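Putative carboxymuconolactone decarboxylase (Burkholderia xenovorans, PDB 2QEU) is a putative carboxymuconolactone decarboxylase of the AhpD-like clan that may have peroxiredoxin activity. Local coordinates at residues 15-20 and 45-50; 65-70 and 95-100. All coordinates share one frame; numbering follows the deposited sequence.

Contact 1: 15-20 and 45-50; sequences KQHAAH and AYSRMR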
loop_
_atom_site.group_PDB
_atom_site.type_symbol
_atom_site.label_atom_id
_atom_site.label_comp_id
_atom_site.label_asym_id
_atom_site.label_seq_id
_atom_site.Cartn_x
_atom_site.Cartn_y
_atom_site.Cartn_z
ATOM N N LYS B 15 -25.985 -12.174 -18.914
ATOM C CA LYS B 15 -26.595 -13.497 -19.054
ATOM C C LYS B 15 -25.506 -14.582 -19.107
ATOM O O LYS B 15 -25.639 -15.637 -18.467
ATOM C CB LYS B 15 -27.532 -13.566 -20.299
ATOM N N GLN B 16 -24.426 -14.312 -19.844
ATOM C CA GLN B 16 -23.310 -15.257 -19.963
ATOM C C GLN B 16 -22.699 -15.697 -18.620
ATOM O O GLN B 16 -22.247 -16.844 -18.472
ATOM C CB GLN B 16 -22.186 -14.661 -20.814
ATOM C CG GLN B 16 -22.117 -15.160 -22.241
ATOM C CD GLN B 16 -20.822 -14.740 -22.931
ATOM O OE1 GLN B 16 -19.785 -14.491 -22.279
ATOM N NE2 GLN B 16 -20.870 -14.668 -24.256
ATOM N N HIS B 17 -22.651 -14.784 -17.654
ATOM C CA HIS B 17 -21.897 -15.039 -16.435
ATOM C C HIS B 17 -22.778 -15.138 -15.211
ATOM O O HIS B 17 -22.272 -15.328 -14.109
ATOM C CB HIS B 17 -20.872 -13.928 -16.253
ATOM C CG HIS B 17 -19.852 -13.883 -17.343
ATOM N ND1 HIS B 17 -18.929 -14.894 -17.535
ATOM C CD2 HIS B 17 -19.612 -12.967 -18.313
ATOM C CE1 HIS B 17 -18.151 -14.592 -18.562
ATOM N NE2 HIS B 17 -18.538 -13.423 -19.044
ATOM N N ALA B 18 -24.091 -15.049 -15.395
ATOM C CA ALA B 18 -25.008 -15.029 -14.255
ATOM C C ALA B 18 -24.918 -16.311 -13.400
ATOM O O ALA B 18 -24.937 -16.243 -12.156
ATOM C CB ALA B 18 -26.455 -14.779 -14.719
ATOM N N ALA B 19 -24.802 -17.466 -14.059
ATOM C CA ALA B 19 -24.710 -18.760 -13.350
ATOM C C ALA B 19 -23.449 -18.844 -12.462
ATOM O O ALA B 19 -23.481 -19.383 -11.347
ATOM C CB ALA B 19 -24.749 -19.909 -14.344
ATOM N N HIS B 20 -22.343 -18.303 -12.966
ATOM C CA HIS B 20 -21.105 -18.226 -12.193
ATOM C C HIS B 20 -21.294 -17.423 -10.899
ATOM O O HIS B 20 -20.945 -17.893 -9.810
ATOM C CB HIS B 20 -19.950 -17.618 -13.022
ATOM C CG HIS B 20 -18.758 -17.245 -12.190
ATOM N ND1 HIS B 20 -17.993 -18.180 -11.522
ATOM C CD2 HIS B 20 -18.223 -16.037 -11.889
ATOM C CE1 HIS B 20 -17.029 -17.564 -10.858
ATOM N NE2 HIS B 20 -17.142 -16.265 -11.068
ATOM N N ALA B 45 -14.362 -10.149 -19.930
ATOM C CA ALA B 45 -13.017 -10.754 -19.822
ATOM C C ALA B 45 -12.670 -11.057 -18.368
ATOM O O ALA B 45 -12.219 -12.150 -18.035
ATOM C CB ALA B 45 -11.963 -9.868 -20.451
ATOM N N TYR B 46 -12.937 -10.097 -17.498
ATOM C CA TYR B 46 -12.772 -10.268 -16.050
ATOM C C TYR B 46 -13.593 -11.434 -15.531
ATOM O O TYR B 46 -13.091 -12.225 -14.742
ATOM C CB TYR B 46 -13.152 -8.999 -15.297
ATOM C CG TYR B 46 -13.010 -9.164 -13.821
ATOM C CD1 TYR B 46 -11.749 -9.109 -13.227
ATOM C CD2 TYR B 46 -14.114 -9.447 -13.019
ATOM C CE1 TYR B 46 -11.600 -9.290 -11.885
ATOM C CE2 TYR B 46 -13.966 -9.616 -11.649
ATOM C CZ TYR B 46 -12.704 -9.547 -11.098
ATOM O OH TYR B 46 -12.532 -9.701 -9.750
ATOM N N SER B 47 -14.829 -11.588 -16.005
ATOM C CA SER B 47 -15.683 -12.691 -15.513
ATOM C C SER B 47 -15.150 -14.048 -15.983
ATOM O O SER B 47 -15.191 -15.033 -15.231
ATOM C CB SER B 47 -17.145 -12.472 -15.875
ATOM O OG SER B 47 -17.591 -11.251 -15.290
ATOM N N ARG B 48 -14.582 -14.077 -17.182
ATOM C CA ARG B 48 -13.975 -15.299 -17.671
ATOM C C ARG B 48 -12.773 -15.671 -16.803
ATOM O O ARG B 48 -12.592 -16.863 -16.509
ATOM C CB ARG B 48 -13.474 -15.160 -19.098
ATOM C CG ARG B 48 -14.511 -15.093 -20.188
ATOM C CD ARG B 48 -13.842 -14.593 -21.439
ATOM N NE ARG B 48 -14.841 -14.403 -22.459
ATOM C CZ ARG B 48 -15.168 -15.330 -23.353
ATOM N NH1 ARG B 48 -14.538 -16.514 -23.390
ATOM N NH2 ARG B 48 -16.117 -15.055 -24.233
HETATM N N MSE B 49 -11.960 -14.672 -16.440
HETATM C CA MSE B 49 -10.791 -14.890 -15.608
HETATM C C MSE B 49 -11.232 -15.409 -14.252
HETATM O O MSE B 49 -10.695 -16.397 -13.736
HETATM C CB MSE B 49 -9.976 -13.602 -15.444
HETATM C CG MSE B 49 -8.587 -13.820 -14.844
HETATM SE SE MSE B 49 -7.586 -12.162 -14.761
HETATM C CE MSE B 49 -8.648 -11.353 -13.387
ATOM N N ARG B 50 -12.241 -14.758 -13.683
ATOM C CA ARG B 50 -12.774 -15.127 -12.359
ATOM C C ARG B 50 -13.302 -16.554 -12.341
ATOM O O ARG B 50 -13.129 -17.292 -11.381
ATOM C CB ARG B 50 -13.944 -14.199 -12.021
ATOM C CG ARG B 50 -14.226 -14.094 -10.576
ATOM C CD ARG B 50 -15.439 -13.253 -10.347
ATOM N NE ARG B 50 -15.538 -12.963 -8.929
ATOM C CZ ARG B 50 -16.116 -13.765 -8.043
ATOM N NH1 ARG B 50 -16.724 -14.890 -8.414
ATOM N NH2 ARG B 50 -16.098 -13.421 -6.772
#
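The CA atoms of His17 and Ser47 are the nearest pair between two helix segments, 15-20 and 45-50, lying 6.7 Å apart; the segments run in the same general direction, with an angle of 28° between their axes and 10.4 Å separating them. This is a helix-helix packing within the all-helical AhpD-like fold, joining helix 10-25 to helix 40-53. The first helix is kinked here, the regular i to i-4 backbone bonding being interrupted at the amides of Ala19 and His20.

The centre of the contact is a CH-pi interaction. Ser47 CB sits 3.3 Å from the centroid of the His17 ring, almost on the ring normal, and lies at similar distances from all five ring atoms. The opposite face of the imidazole is partly covered by Gln16 CB, offset toward the rim. The ring's rotation is further fixed by a hydrogen bond between His17 NE2 and Asp44 on helix 40-53, while His17 CE1 lies 4.0 Å from Arg48 CG. Hydrogen bonds with Tyr21 OH and with the backbone O of Phe43 satisfy Ser47 OG, the hydroxyl of a buried serine.

One turn on, His20 meets Arg50 in a different way. CG of His20 stands anti to its backbone N (chi1 167°), which carries the ring out to Arg50; the two side chains cross at about a right angle, with ring and guanidinium planes 63° apart. Arg50 is buried and has several partners: NH1 forms a salt bridge with Asp24, and NH2 bonds a citrate probably derived from the crystallisation liquor, which is also hydrogen-bonded to Tyr46 OH. Arg50 CD lies in the plane of the imidazole, 3.5 Å from His20 NE2; this same nitrogen approaches the guanidinium edge near its plane, 3.0 Å from Arg50 NH1.

Contact 2: 65-70 and 95-100; sequences LKYKHL and AGLSVD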
loop_
_atom_site.group_PDB
_atom_site.type_symbol
_atom_site.label_atom_id
_atom_site.label_comp_id
_atom_site.label_asym_id
_atom_site.label_seq_id
_atom_site.Cartn_x
_atom_site.Cartn_y
_atom_site.Cartn_z
ATOM N N LEU B 65 -12.727 -24.888 -2.852
ATOM C CA LEU B 65 -13.369 -23.585 -3.040
ATOM C C LEU B 65 -13.439 -22.775 -1.745
ATOM O O LEU B 65 -13.271 -21.559 -1.767
ATOM C CB LEU B 65 -14.784 -23.751 -3.589
ATOM C CG LEU B 65 -15.563 -22.531 -4.075
ATOM C CD1 LEU B 65 -14.735 -21.675 -5.066
ATOM C CD2 LEU B 65 -16.902 -22.978 -4.689
ATOM N N LYS B 66 -13.726 -23.453 -0.641
ATOM C CA LYS B 66 -13.749 -22.763 0.647
ATOM C C LYS B 66 -12.435 -22.040 0.971
ATOM O O LYS B 66 -12.426 -20.914 1.534
ATOM C CB LYS B 66 -14.118 -23.714 1.765
ATOM C CG LYS B 66 -13.199 -24.906 1.961
ATOM C CD LYS B 66 -13.850 -25.825 3.048
ATOM C CE LYS B 66 -13.067 -27.102 3.241
ATOM N NZ LYS B 66 -13.727 -28.078 4.133
ATOM N N TYR B 67 -11.317 -22.673 0.610
ATOM C CA TYR B 67 -9.993 -22.068 0.840
ATOM C C TYR B 67 -9.630 -20.977 -0.179
ATOM O O TYR B 67 -8.950 -19.998 0.165
ATOM C CB TYR B 67 -8.912 -23.151 0.944
ATOM C CG TYR B 67 -9.167 -24.072 2.119
ATOM C CD1 TYR B 67 -9.517 -23.574 3.380
ATOM C CD2 TYR B 67 -9.115 -25.446 1.969
ATOM C CE1 TYR B 67 -9.818 -24.433 4.452
ATOM C CE2 TYR B 67 -9.384 -26.302 3.017
ATOM C CZ TYR B 67 -9.733 -25.818 4.255
ATOM O OH TYR B 67 -10.018 -26.714 5.267
ATOM N N LYS B 68 -10.127 -21.129 -1.420
ATOM C CA LYS B 68 -10.025 -20.075 -2.403
ATOM C C LYS B 68 -10.673 -18.796 -1.875
ATOM O O LYS B 68 -10.083 -17.724 -1.891
ATOM C CB LYS B 68 -10.671 -20.464 -3.718
ATOM C CG LYS B 68 -9.954 -21.595 -4.447
ATOM C CD LYS B 68 -10.423 -21.712 -5.924
ATOM C CE LYS B 68 -9.580 -22.723 -6.641
ATOM N NZ LYS B 68 -10.044 -22.923 -8.017
ATOM N N HIS B 69 -11.908 -18.929 -1.404
ATOM C CA HIS B 69 -12.576 -17.762 -0.822
ATOM C C HIS B 69 -11.981 -17.269 0.485
ATOM O O HIS B 69 -11.969 -16.057 0.710
ATOM C CB HIS B 69 -14.059 -18.004 -0.697
ATOM C CG HIS B 69 -14.786 -17.910 -1.993
ATOM N ND1 HIS B 69 -15.062 -16.713 -2.614
ATOM C CD2 HIS B 69 -15.282 -18.879 -2.791
ATOM C CE1 HIS B 69 -15.711 -16.950 -3.743
ATOM N NE2 HIS B 69 -15.871 -18.260 -3.873
ATOM N N LEU B 70 -11.426 -18.156 1.307
ATOM C CA LEU B 70 -10.682 -17.701 2.474
ATOM C C LEU B 70 -9.487 -16.821 2.061
ATOM O O LEU B 70 -9.254 -15.794 2.679
ATOM C CB LEU B 70 -10.224 -18.875 3.323
ATOM C CG LEU B 70 -9.431 -18.491 4.579
ATOM C CD1 LEU B 70 -10.211 -17.582 5.486
ATOM C CD2 LEU B 70 -9.014 -19.790 5.275
ATOM N N ALA B 95 -19.427 -22.790 0.934
ATOM C CA ALA B 95 -18.625 -23.891 0.419
ATOM C C ALA B 95 -18.018 -24.777 1.528
ATOM O O ALA B 95 -17.222 -25.689 1.261
ATOM C CB ALA B 95 -17.527 -23.344 -0.559
ATOM N N GLY B 96 -18.363 -24.512 2.782
ATOM C CA GLY B 96 -17.998 -25.398 3.881
ATOM C C GLY B 96 -16.986 -24.883 4.873
ATOM O O GLY B 96 -16.625 -25.583 5.799
ATOM N N LEU B 97 -16.504 -23.651 4.703
ATOM C CA LEU B 97 -15.518 -23.163 5.656
ATOM C C LEU B 97 -16.159 -22.958 7.019
ATOM O O LEU B 97 -17.255 -22.439 7.098
ATOM C CB LEU B 97 -14.959 -21.830 5.190
ATOM C CG LEU B 97 -13.669 -21.371 5.921
ATOM C CD1 LEU B 97 -12.443 -22.055 5.349
ATOM C CD2 LEU B 97 -13.557 -19.821 5.929
ATOM N N SER B 98 -15.488 -23.377 8.087
ATOM C CA SER B 98 -15.958 -23.087 9.443
ATOM C C SER B 98 -15.543 -21.703 9.913
ATOM O O SER B 98 -14.551 -21.123 9.429
ATOM C CB SER B 98 -15.432 -24.129 10.418
ATOM O OG SER B 98 -14.062 -23.949 10.661
ATOM N N VAL B 99 -16.286 -21.186 10.888
ATOM C CA VAL B 99 -15.903 -19.932 11.538
ATOM C C VAL B 99 -14.498 -20.037 12.181
ATOM O O VAL B 99 -13.660 -19.147 12.049
ATOM C CB VAL B 99 -16.966 -19.405 12.556
ATOM C CG1 VAL B 99 -16.438 -18.088 13.235
ATOM C CG2 VAL B 99 -18.319 -19.168 11.832
ATOM N N ASP B 100 -14.214 -21.160 12.830
ATOM C CA ASP B 100 -12.856 -21.341 13.374
ATOM C C ASP B 100 -11.763 -21.197 12.332
ATOM O O ASP B 100 -10.754 -20.558 12.613
ATOM C CB ASP B 100 -12.722 -22.707 14.032
ATOM C CG ASP B 100 -13.486 -22.826 15.331
ATOM O OD1 ASP B 100 -13.835 -21.795 15.948
ATOM O OD2 ASP B 100 -13.756 -23.978 15.727
HETATM O O HOH W 1 -15.022 -26.051 -0.671
HETATM O O HOH W 2 -14.119 -26.660 6.672
#
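Lys66 lies against the turn that joins helix 82-94 to helix 99-113, its CA 5.0 Å from the CA of Ala95. The turn ends the earlier helix in a Schellman motif, with Gly96 at positive phi, and Ser98 then takes the N-cap position of the next helix, its OG bonded to Glu101 N.

The tight part is largely apolar and centred on Leu97. Leu97 CB lies 4.0 Å from Lys66 CB. Leu97 CD1 comes obliquely to the Tyr67 ring, 3.7 Å from Tyr67 CE1, and also reaches Leu70 CD2, while Leu97 CD2 meets Leu70 CD1, the two leucine side chains crossing at about a right angle. Ala95 CB sits over the Lys66 backbone, 3.8 Å from Lys66 N, and also touches Leu65 CB. The extended Lys66 chain passes close to the turn, Lys66 CD lying 3.7 Å from Gly96 C.

The other side is polar and hydrated. One water accepts from Lys66 N and donates to Ala95 O; a second accepts from Lys66 NZ and donates to Gly96 O at 2.9 Å, linking the ammonium group to the turn indirectly.

Tyr67 OH is hydrogen-bonded to Glu101 on helix 99-113, and Leu97 also packs on Ala92 of helix 82-94, while the Tyr67 ring meets Tyr67 of a neighbouring subunit; the start of helix 65-79 thus sits between these two helices and the subunit interface.

Overall arrangement
The two contacts follow one another in the sequence, helix 40-53 of contact 1 being succeeded by helix 65-79 of contact 2. Their centres are 21 Å apart, and their nearest atoms approach to about 5 Å without touching. Asp24 bridges the two regions: one carboxylate oxygen pairs with Arg50 and the other is hydrogen-bonded to His69, which in turn bonds His88. The citrate, about 3 Å from the Arg50 side chain, is bound by Arg50 and Tyr46 of contact 1; it probably comes from the crystallisation liquor and may mark a pocket. Both contacts also touch the same neighbouring subunit of the six-chain assembly.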